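Hypothetical protein (Pectobacterium atrosepticum SCRI1043, PDB 2P7H) is probably an S-adenosylmethionine-dependent methyltransferase whose substrate is unknown. Local coordinates at residues 51-56 and 77-82. Numbering follows the deposited sequence.
Sequences SFKGDF and ISHAQG
His79 and Lys53 grip each other twice, once through the backbone and once through the side chain. The imidazole offers ND1 to the carbonyl O of Lys53, with 3.3 Å from ND1 to O. The bond is somewhat bent, 145° at the hydrogen, but it arrives in the carbonyl plane on a lone pair, while the oxygen sits a little out of the ring plane. The aliphatic chain of Lys53 then runs over one face of the same ring: CD lies 4.0 Å from the ring centroid in a CH-pi contact, displaced toward the rim, and CB approaches ND1 at 3.7 Å. This needs a bent lysine, kinked at chi2 and chi3. On the helix side, His79 holds CG anti to its backbone N (chi1 177°), which carries the ring out to the turn. The bond and the covered face together should limit rotation of the imidazole.

Next to this pair the CA atoms of Gly54 and Ala80 are 4.5 Å apart. The Lys53 carbonyl O also receives the CA-H of Ala80, 3.4 Å from CA to O, and the methyl CB of Ala80 lies 3.9 Å from Gly54 N, with no side chain in between. At Gly54's backbone angles (phi 84°) a CB would press on Lys53 O. Gly54 closes a type II' turn from Ser51, its N bonded to Ser51 O. The turn is tied to strand 67-71 by Phe52 N, which donates to Glu71 OE1. Ile77 and Ala80 also touch strand 88-92, at His92 and Tyr90 respectively.

A glycine-bearing loop that leaves strand 46-49, enters helix 55-60 and packs on the helix following strand 67-71 is the arrangement of the Rossmann-like class I methyltransferases, where the corresponding loop (motif I) usually borders the S-adenosylmethionine pocket.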
loop_
_atom_site.group_PDB
_atom_site.type_symbol
_atom_site.label_atom_id
_atom_site.label_comp_id
_atom_site.label_asym_id
_atom_site.label_seq_id
_atom_site.Cartn_x
_atom_site.Cartn_y
_atom_site.Cartn_z
ATOM N N SER C 51 -29.370 -15.838 -3.939
ATOM C CA SER C 51 -29.885 -14.764 -4.763
ATOM C C SER C 51 -30.871 -13.876 -3.962
ATOM O O SER C 51 -31.240 -12.757 -4.386
ATOM C CB SER C 51 -30.534 -15.369 -6.011
ATOM O OG SER C 51 -31.456 -16.397 -5.650
ATOM N N PHE C 52 -31.240 -14.376 -2.788
ATOM C CA PHE C 52 -32.106 -13.679 -1.850
ATOM C C PHE C 52 -33.354 -13.044 -2.541
ATOM O O PHE C 52 -34.187 -13.785 -3.073
ATOM C CB PHE C 52 -31.256 -12.704 -1.008
ATOM C CG PHE C 52 -31.961 -12.205 0.219
ATOM C CD1 PHE C 52 -32.497 -13.096 1.133
ATOM C CD2 PHE C 52 -32.099 -10.852 0.453
ATOM C CE1 PHE C 52 -33.158 -12.641 2.246
ATOM C CE2 PHE C 52 -32.765 -10.397 1.567
ATOM C CZ PHE C 52 -33.292 -11.287 2.458
ATOM N N LYS C 53 -33.511 -11.717 -2.524
ATOM C CA LYS C 53 -34.749 -11.085 -3.006
ATOM C C LYS C 53 -34.627 -10.635 -4.439
ATOM O O LYS C 53 -35.480 -9.943 -4.936
ATOM C CB LYS C 53 -35.132 -9.878 -2.133
ATOM C CG LYS C 53 -35.447 -10.261 -0.686
ATOM C CD LYS C 53 -36.607 -9.501 -0.099
ATOM C CE LYS C 53 -36.239 -8.100 0.325
ATOM N NZ LYS C 53 -37.301 -7.606 1.257
ATOM N N GLY C 54 -33.553 -11.012 -5.112
ATOM C CA GLY C 54 -33.403 -10.698 -6.533
ATOM C C GLY C 54 -32.851 -9.320 -6.872
ATOM O O GLY C 54 -32.834 -8.924 -8.042
ATOM N N ASP C 55 -32.382 -8.597 -5.864
ATOM C CA ASP C 55 -31.851 -7.242 -6.069
ATOM C C ASP C 55 -30.638 -7.254 -6.983
ATOM O O ASP C 55 -30.522 -6.398 -7.855
ATOM C CB ASP C 55 -31.502 -6.590 -4.729
ATOM C CG ASP C 55 -32.716 -6.457 -3.810
ATOM O OD1 ASP C 55 -33.678 -5.768 -4.191
ATOM O OD2 ASP C 55 -32.729 -7.077 -2.723
ATOM N N PHE C 56 -29.755 -8.244 -6.835
ATOM C CA PHE C 56 -28.566 -8.315 -7.703
ATOM C C PHE C 56 -28.945 -9.001 -9.008
ATOM O O PHE C 56 -28.496 -8.609 -10.077
ATOM C CB PHE C 56 -27.426 -9.062 -7.006
ATOM C CG PHE C 56 -26.054 -8.827 -7.628
ATOM C CD1 PHE C 56 -25.528 -7.561 -7.723
ATOM C CD2 PHE C 56 -25.307 -9.892 -8.110
ATOM C CE1 PHE C 56 -24.289 -7.331 -8.274
ATOM C CE2 PHE C 56 -24.064 -9.672 -8.674
ATOM C CZ PHE C 56 -23.558 -8.391 -8.770
ATOM N N ILE C 77 -37.311 -15.740 -2.183
ATOM C CA ILE C 77 -37.465 -16.283 -3.530
ATOM C C ILE C 77 -38.788 -15.810 -4.137
ATOM O O ILE C 77 -38.825 -15.343 -5.270
ATOM C CB ILE C 77 -37.359 -17.838 -3.493
ATOM C CG1 ILE C 77 -36.253 -18.361 -4.401
ATOM C CG2 ILE C 77 -38.667 -18.497 -3.833
ATOM C CD1 ILE C 77 -36.039 -19.864 -4.193
ATOM N N SER C 78 -39.867 -15.894 -3.362
ATOM C CA SER C 78 -41.157 -15.413 -3.812
ATOM C C SER C 78 -41.132 -13.929 -4.153
ATOM O O SER C 78 -41.711 -13.515 -5.151
ATOM C CB SER C 78 -42.218 -15.700 -2.746
ATOM O OG SER C 78 -42.191 -17.075 -2.380
ATOM N N HIS C 79 -40.444 -13.132 -3.343
ATOM C CA HIS C 79 -40.301 -11.712 -3.632
ATOM C C HIS C 79 -39.586 -11.508 -4.949
ATOM O O HIS C 79 -40.039 -10.743 -5.773
ATOM C CB HIS C 79 -39.570 -10.983 -2.511
ATOM C CG HIS C 79 -39.334 -9.530 -2.789
ATOM N ND1 HIS C 79 -38.362 -9.085 -3.664
ATOM C CD2 HIS C 79 -39.941 -8.420 -2.307
ATOM C CE1 HIS C 79 -38.381 -7.762 -3.707
ATOM N NE2 HIS C 79 -39.329 -7.335 -2.893
ATOM N N ALA C 80 -38.448 -12.176 -5.118
ATOM C CA ALA C 80 -37.700 -12.162 -6.365
ATOM C C ALA C 80 -38.599 -12.457 -7.557
ATOM O O ALA C 80 -38.655 -11.688 -8.510
ATOM C CB ALA C 80 -36.595 -13.203 -6.304
ATOM N N GLN C 81 -39.299 -13.581 -7.488
ATOM C CA GLN C 81 -40.107 -14.082 -8.610
ATOM C C GLN C 81 -41.140 -13.054 -9.098
ATOM O O GLN C 81 -41.452 -12.983 -10.289
ATOM C CB GLN C 81 -40.796 -15.381 -8.195
ATOM C CG GLN C 81 -40.738 -16.464 -9.233
ATOM C CD GLN C 81 -41.017 -17.843 -8.664
ATOM O OE1 GLN C 81 -40.680 -18.150 -7.517
ATOM N NE2 GLN C 81 -41.624 -18.690 -9.481
ATOM N N GLY C 82 -41.640 -12.236 -8.174
ATOM C CA GLY C 82 -42.570 -11.162 -8.500
ATOM C C GLY C 82 -41.966 -9.890 -9.091
ATOM O O GLY C 82 -42.709 -9.038 -9.568
#